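Pyrrolysyl-tRNA synthetase (Desulfitobacterium hafniense, PDB 3DSQ) probably attaches pyrrolysine to its cognate tRNA at the expense of ATP, as a homodimeric class II aminoacyl-tRNA synthetase. Local coordinates at residues B[23-28]-B[52-57]; B[180-183]-B[189-192]; B[74-79]-B[200-205]. All coordinates share one frame; numbering follows the deposited sequence.

Contact 1: residues B[23-28]-B[52-57]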
# COMPACT_ATOMS: atom_id res chain seq x y z
N LYS B 23 -3.27 -27.04 4.39
CA LYS B 23 -3.82 -25.74 4.78
C LYS B 23 -3.41 -24.66 3.79
O LYS B 23 -4.23 -23.83 3.41
CB LYS B 23 -3.37 -25.35 6.19
CG LYS B 23 -4.50 -25.30 7.20
CD LYS B 23 -4.16 -24.41 8.40
CE LYS B 23 -5.32 -24.35 9.39
NZ LYS B 23 -5.05 -23.41 10.52
N GLU B 24 -2.15 -24.68 3.37
CA GLU B 24 -1.65 -23.69 2.41
C GLU B 24 -2.42 -23.81 1.09
O GLU B 24 -2.56 -22.84 0.34
CB GLU B 24 -0.18 -23.92 2.08
CG GLU B 24 0.76 -24.03 3.25
CD GLU B 24 2.19 -24.19 2.77
OE1 GLU B 24 2.41 -24.96 1.81
OE2 GLU B 24 3.09 -23.56 3.36
N LEU B 25 -2.85 -25.04 0.79
CA LEU B 25 -3.59 -25.32 -0.43
C LEU B 25 -5.08 -25.14 -0.21
O LEU B 25 -5.90 -25.52 -1.06
CB LEU B 25 -3.30 -26.75 -0.89
CG LEU B 25 -1.83 -27.02 -1.20
CD1 LEU B 25 -1.60 -28.49 -1.58
CD2 LEU B 25 -1.41 -26.10 -2.32
N ASN B 26 -5.44 -24.57 0.93
CA ASN B 26 -6.84 -24.32 1.28
C ASN B 26 -7.74 -25.55 1.27
O ASN B 26 -8.85 -25.52 0.71
CB ASN B 26 -7.43 -23.23 0.36
CG ASN B 26 -6.85 -21.86 0.66
OD1 ASN B 26 -6.70 -21.47 1.83
ND2 ASN B 26 -6.52 -21.11 -0.39
N ALA B 27 -7.28 -26.63 1.90
CA ALA B 27 -8.08 -27.84 1.98
C ALA B 27 -9.25 -27.53 2.91
O ALA B 27 -9.24 -26.54 3.64
CB ALA B 27 -7.24 -28.98 2.55
N SER B 28 -10.27 -28.39 2.90
CA SER B 28 -11.42 -28.17 3.75
C SER B 28 -11.15 -28.66 5.16
O SER B 28 -10.24 -29.47 5.38
CB SER B 28 -12.65 -28.90 3.19
OG SER B 28 -12.43 -30.29 3.12
N GLN B 52 -5.05 -32.79 -6.16
CA GLN B 52 -6.29 -32.13 -6.54
C GLN B 52 -6.28 -30.66 -6.13
O GLN B 52 -6.78 -29.80 -6.85
CB GLN B 52 -7.48 -32.84 -5.89
CG GLN B 52 -8.82 -32.12 -6.07
CD GLN B 52 -9.28 -32.07 -7.52
OE1 GLN B 52 -9.45 -33.11 -8.17
NE2 GLN B 52 -9.49 -30.86 -8.04
N LEU B 53 -5.71 -30.37 -4.96
CA LEU B 53 -5.66 -28.98 -4.50
C LEU B 53 -4.71 -28.17 -5.36
O LEU B 53 -4.99 -27.01 -5.68
CB LEU B 53 -5.24 -28.91 -3.02
CG LEU B 53 -6.21 -29.58 -2.03
CD1 LEU B 53 -5.68 -29.46 -0.60
CD2 LEU B 53 -7.58 -28.94 -2.16
N MET B 54 -3.59 -28.76 -5.74
CA MET B 54 -2.65 -28.03 -6.57
C MET B 54 -3.30 -27.72 -7.91
O MET B 54 -3.14 -26.62 -8.45
CB MET B 54 -1.37 -28.85 -6.76
CG MET B 54 -0.57 -28.98 -5.46
SD MET B 54 0.87 -30.04 -5.59
CE MET B 54 2.12 -28.91 -5.82
N SER B 55 -4.06 -28.69 -8.43
CA SER B 55 -4.75 -28.52 -9.70
C SER B 55 -5.73 -27.36 -9.59
O SER B 55 -5.75 -26.48 -10.44
CB SER B 55 -5.51 -29.81 -10.06
OG SER B 55 -6.25 -29.64 -11.25
N GLN B 56 -6.54 -27.36 -8.54
CA GLN B 56 -7.50 -26.28 -8.33
C GLN B 56 -6.78 -24.93 -8.24
O GLN B 56 -7.24 -23.94 -8.80
CB GLN B 56 -8.31 -26.53 -7.06
CG GLN B 56 -9.40 -27.58 -7.24
CD GLN B 56 -10.01 -28.02 -5.93
OE1 GLN B 56 -10.19 -27.22 -5.00
NE2 GLN B 56 -10.36 -29.30 -5.84
N GLY B 57 -5.65 -24.91 -7.54
CA GLY B 57 -4.90 -23.67 -7.40
C GLY B 57 -4.39 -23.13 -8.73
O GLY B 57 -4.42 -21.92 -8.96

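Contact 2: residues B[180-183]-B[189-192]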
# COMPACT_ATOMS: atom_id res chain seq x y z
N LEU B 180 -16.50 12.93 11.09
CA LEU B 180 -16.29 13.86 12.18
C LEU B 180 -17.44 14.86 12.14
O LEU B 180 -17.66 15.52 11.12
CB LEU B 180 -14.97 14.61 12.00
CG LEU B 180 -14.70 15.78 12.95
CD1 LEU B 180 -14.36 15.26 14.35
CD2 LEU B 180 -13.54 16.59 12.40
N GLY B 181 -18.17 14.97 13.25
CA GLY B 181 -19.29 15.90 13.30
C GLY B 181 -20.62 15.17 13.24
O GLY B 181 -21.65 15.78 12.96
N THR B 182 -20.60 13.87 13.52
CA THR B 182 -21.82 13.07 13.51
C THR B 182 -22.73 13.52 14.65
O THR B 182 -22.26 13.73 15.77
CB THR B 182 -21.49 11.57 13.71
OG1 THR B 182 -20.50 11.17 12.76
CG2 THR B 182 -22.74 10.72 13.52
N PRO B 183 -24.04 13.68 14.39
CA PRO B 183 -24.96 14.10 15.45
C PRO B 183 -24.99 12.97 16.48
O PRO B 183 -25.19 11.82 16.11
CB PRO B 183 -26.30 14.21 14.72
CG PRO B 183 -25.92 14.45 13.28
CD PRO B 183 -24.74 13.53 13.10
N GLN B 189 -26.30 4.70 14.28
CA GLN B 189 -26.82 4.42 12.94
C GLN B 189 -25.77 4.66 11.86
O GLN B 189 -25.78 4.00 10.82
CB GLN B 189 -28.07 5.28 12.67
CG GLN B 189 -28.55 5.25 11.21
CD GLN B 189 -28.97 3.86 10.73
OE1 GLN B 189 -30.02 3.34 11.13
NE2 GLN B 189 -28.16 3.26 9.87
N ARG B 190 -24.85 5.60 12.09
CA ARG B 190 -23.79 5.86 11.12
C ARG B 190 -22.89 4.64 11.05
O ARG B 190 -22.55 4.17 9.97
CB ARG B 190 -22.96 7.07 11.51
CG ARG B 190 -23.49 8.39 11.00
CD ARG B 190 -23.58 8.42 9.48
NE ARG B 190 -23.71 9.80 9.03
CZ ARG B 190 -24.67 10.64 9.43
NH1 ARG B 190 -25.58 10.22 10.29
NH2 ARG B 190 -24.70 11.89 8.99
N LEU B 191 -22.47 4.15 12.21
CA LEU B 191 -21.62 2.98 12.27
C LEU B 191 -22.29 1.86 11.47
O LEU B 191 -21.62 1.13 10.74
CB LEU B 191 -21.38 2.56 13.72
CG LEU B 191 -20.39 3.47 14.46
CD1 LEU B 191 -20.17 2.97 15.88
CD2 LEU B 191 -19.06 3.49 13.70
N GLU B 192 -23.61 1.72 11.62
CA GLU B 192 -24.35 0.70 10.89
C GLU B 192 -24.23 0.97 9.39
O GLU B 192 -23.90 0.07 8.62
CB GLU B 192 -25.84 0.71 11.26
CG GLU B 192 -26.21 -0.08 12.50
CD GLU B 192 -27.71 -0.36 12.56
OE1 GLU B 192 -28.51 0.61 12.55
OE2 GLU B 192 -28.09 -1.55 12.62

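Contact 3: residues B[74-79]-B[200-205]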
# COMPACT_ATOMS: atom_id res chain seq x y z
N LEU B 74 -6.16 -6.43 -3.94
CA LEU B 74 -6.18 -5.21 -4.75
C LEU B 74 -7.56 -4.95 -5.35
O LEU B 74 -7.97 -3.80 -5.49
CB LEU B 74 -5.13 -5.28 -5.86
CG LEU B 74 -3.67 -5.24 -5.36
CD1 LEU B 74 -2.72 -5.34 -6.54
CD2 LEU B 74 -3.43 -3.95 -4.58
N GLU B 75 -8.26 -6.02 -5.72
CA GLU B 75 -9.59 -5.89 -6.31
C GLU B 75 -10.53 -5.38 -5.22
O GLU B 75 -11.38 -4.52 -5.46
CB GLU B 75 -10.06 -7.25 -6.82
CG GLU B 75 -11.41 -7.23 -7.51
CD GLU B 75 -11.90 -8.64 -7.83
OE1 GLU B 75 -12.11 -9.43 -6.88
OE2 GLU B 75 -12.07 -8.96 -9.03
N LEU B 76 -10.34 -5.92 -4.02
CA LEU B 76 -11.15 -5.54 -2.87
C LEU B 76 -10.88 -4.07 -2.55
O LEU B 76 -11.80 -3.29 -2.30
CB LEU B 76 -10.77 -6.40 -1.66
CG LEU B 76 -11.78 -6.70 -0.54
CD1 LEU B 76 -11.05 -6.66 0.79
CD2 LEU B 76 -12.92 -5.71 -0.56
N GLU B 77 -9.60 -3.70 -2.55
CA GLU B 77 -9.20 -2.33 -2.25
C GLU B 77 -9.85 -1.29 -3.17
O GLU B 77 -10.34 -0.26 -2.70
CB GLU B 77 -7.67 -2.19 -2.32
CG GLU B 77 -6.97 -2.60 -1.04
CD GLU B 77 -5.48 -2.29 -1.07
OE1 GLU B 77 -5.08 -1.34 -1.78
OE2 GLU B 77 -4.71 -2.99 -0.38
N GLU B 78 -9.85 -1.55 -4.47
CA GLU B 78 -10.46 -0.60 -5.39
C GLU B 78 -11.98 -0.59 -5.18
O GLU B 78 -12.61 0.46 -5.23
CB GLU B 78 -10.14 -0.96 -6.84
CG GLU B 78 -10.57 0.12 -7.82
CD GLU B 78 -10.50 -0.32 -9.27
OE1 GLU B 78 -9.39 -0.57 -9.77
OE2 GLU B 78 -11.57 -0.42 -9.91
N LYS B 79 -12.54 -1.77 -4.95
CA LYS B 79 -13.97 -1.96 -4.73
C LYS B 79 -14.49 -1.16 -3.54
O LYS B 79 -15.52 -0.50 -3.63
CB LYS B 79 -14.26 -3.45 -4.50
CG LYS B 79 -15.71 -3.80 -4.15
CD LYS B 79 -16.66 -3.63 -5.33
CE LYS B 79 -18.10 -3.97 -4.91
NZ LYS B 79 -19.08 -3.82 -6.02
N GLU B 200 -21.20 -4.62 2.00
CA GLU B 200 -21.91 -4.85 0.75
C GLU B 200 -20.92 -4.79 -0.40
O GLU B 200 -20.95 -5.62 -1.31
CB GLU B 200 -23.00 -3.80 0.54
CG GLU B 200 -23.76 -3.99 -0.77
CD GLU B 200 -24.42 -5.36 -0.88
OE1 GLU B 200 -24.80 -5.75 -2.01
OE2 GLU B 200 -24.56 -6.06 0.15
N ALA B 201 -20.03 -3.80 -0.36
CA ALA B 201 -19.03 -3.67 -1.40
C ALA B 201 -18.07 -4.86 -1.35
O ALA B 201 -17.51 -5.25 -2.37
CB ALA B 201 -18.27 -2.36 -1.24
N ALA B 202 -17.88 -5.43 -0.16
CA ALA B 202 -16.98 -6.57 0.02
C ALA B 202 -17.62 -7.92 -0.27
O ALA B 202 -17.03 -8.97 -0.00
CB ALA B 202 -16.41 -6.57 1.44
N GLY B 203 -18.84 -7.91 -0.80
CA GLY B 203 -19.51 -9.16 -1.10
C GLY B 203 -19.79 -10.04 0.10
O GLY B 203 -19.74 -11.27 0.01
N ILE B 204 -20.09 -9.42 1.23
CA ILE B 204 -20.41 -10.17 2.44
C ILE B 204 -21.83 -9.75 2.83
O ILE B 204 -22.08 -8.58 3.12
CB ILE B 204 -19.40 -9.86 3.56
CG1 ILE B 204 -18.04 -10.47 3.18
CG2 ILE B 204 -19.90 -10.39 4.89
CD1 ILE B 204 -16.96 -10.33 4.23
N ARG B 205 -22.75 -10.70 2.81
CA ARG B 205 -24.14 -10.40 3.11
C ARG B 205 -24.67 -11.02 4.41
O ARG B 205 -25.84 -10.85 4.74
CB ARG B 205 -25.02 -10.83 1.93
CG ARG B 205 -24.44 -10.45 0.57
CD ARG B 205 -25.50 -10.49 -0.53
NE ARG B 205 -26.37 -9.31 -0.50
CZ ARG B 205 -27.52 -9.21 -1.17
NH1 ARG B 205 -27.94 -10.21 -1.92
NH2 ARG B 205 -28.24 -8.10 -1.08

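Contact 1: residues B[23-28]-B[52-57]
Leu25 and Leu53 bring the two backbones to their nearest point, their CA atoms 5.9 Å apart, where the end of helix 16-24 meets the flank of the long helix 39-68. The first helix is closed by a Schellman motif: Asn26, with positive phi (56°), is its C-prime residue, Asn26 N bonds to Lys23 O, and Ala27 N reaches back to the carbonyl of Leu22. Segment 52-57, by contrast, is regular helix throughout, and the contact joins this helix to the reversing chain without any hydrogen bond between the segments.

The union is apolar, made of carbon-carbon contacts, and rests on two leucines that point at each other. Their beta carbons meet directly, Leu25 CB lying 3.6 Å from Leu53 CB, and each residue sends its CD1 across the other's CB. What allows this exchange is a shared first torsion, with CG opposite the carbonyl carbon in both (chi1 -60° in Leu25, -63° in Leu53). Leu25 carries CD1 over the root of Leu53 and on to the neighbouring position of the long helix, with CD1 4.0 Å from Met54 CG. Leu53 places its own CD1 beside Leu25 CB, at 3.6 Å, and its second branch, CD2, passes near the carbonyl oxygen of Leu25. Leu22 on helix 16-24 also touches Leu53 and Ala27, and Ile287 near the C-terminus packs on Met54. The turn itself is tied to the loop after helix 257-265 by Asn26, whose OD1 accepts a hydrogen bond from the backbone N of Gln268. The methyl of Ala27, buried like Leu53, rests on one branch of that leucine, with Ala27 CB 3.5 Å from Leu53 CD1.

Contact 2: residues B[180-183]-B[189-192]
In the short connection between strand 171-180 and helix 187-201, Thr182 and Pro183 pack against Arg190 from the first turn of the helix. The backbones stay well apart, 7.8 Å between Thr182 CA and Arg190 CA, and side chains bridge the gap. Thr182 CG2 approaches the aliphatic part of the arginine, 3.5 Å from Arg190 CG; the two side chains run past one another in opposite directions. This strand-to-helix connection belongs to the class II synthetase core, in which a mixed, mainly antiparallel sheet is flanked by helices, and Val251 of strand 250-256 touches both Thr182 and Arg190.

In Arg190 a bend at chi2 (-59°) takes CD away from the threonine methyl, and the chain then runs on to put NE and NH1 at two acids beside the segments. Thr182 CG2 and Pro183 CD both come to the guanidinium obliquely, Pro183 CD being 4.4 Å from Arg190 NH1. Arg190 NE forms a salt bridge with Glu179 OE1 and Arg190 NH1 another with Glu186 OE2, while Thr182 OG1 hydrogen-bonds to the same Glu179 OE1.

Contact 3: residues B[74-79]-B[200-205]
Lys79 and Leu76, one turn apart on helix 72-85, reach across to Ala201 and Ala202 at the C-terminal end of helix 187-201, two helices of the class II synthetase core. The lysine does not meet its partner end-on; its methylene chain lies alongside the last carbonyl group of the opposing helix. CG is trans to the backbone N (chi1 175°), and a bend at chi2 (71°) then brings the chain round the carbonyl oxygen. Both CG and CE of Lys79 are modelled 2.9 Å from Ala201 O, shorter than usual van der Waals contact, so the exact values are doubtful. No hydrogen bond links the segments. The methyl of Ala201, pointing toward helix 72-85, also meets the lysine chain, with its CB 4.0 Å from Lys79 CE. Leu80 and Ala83 of helix 72-85 also touch Ala201, and Leu80 touches Ala202.

Helix 187-201 ends at Ala201, and Ala202 and Gly203 form the Schellman turn. Gly203 is the C-prime residue, its phi of 63° reversing the chain; Gly203 N bonds to Glu200 O at 3.2 Å, and Ile204 N returns to the carbonyl of Leu199. Arg264 NE of helix 257-265 hydrogen-bonds to Ala202 O, and Leu257 and Leu261 of the same helix touch Leu76, so a third helix borders the contact. Glu78, salt-bridged to Arg70 and Lys82 of its own chain, packs on Glu78 of the second subunit. The buried pair Leu76 and Ala202 adds one methyl-to-methyl touch, Leu76 CD2 standing 4.1 Å from Ala202 CB.

Overall arrangement
Contacts 2 and 3 both use helix 187-201, contact 2 near its start and contact 3 at its end; their centres lie 22 Å apart and their nearest atoms about 9 Å. Residues 180-183 and 189-192 both fall in the chain between the two segments of contact 3. Contact 1 belongs to the N-terminal helices, and its long helix is followed in the chain by the first helix of contact 3. The centres of contacts 1 and 3 are 23 Å apart, their nearest atoms about 14 Å. Contacts 1 and 2 lie on opposite sides of the chain's centre, 42 Å between centres. Contact 3 is the one with the second subunit within reach. None of the three contains Ser163, Gln164 or Gln167, the residues of the sodium site.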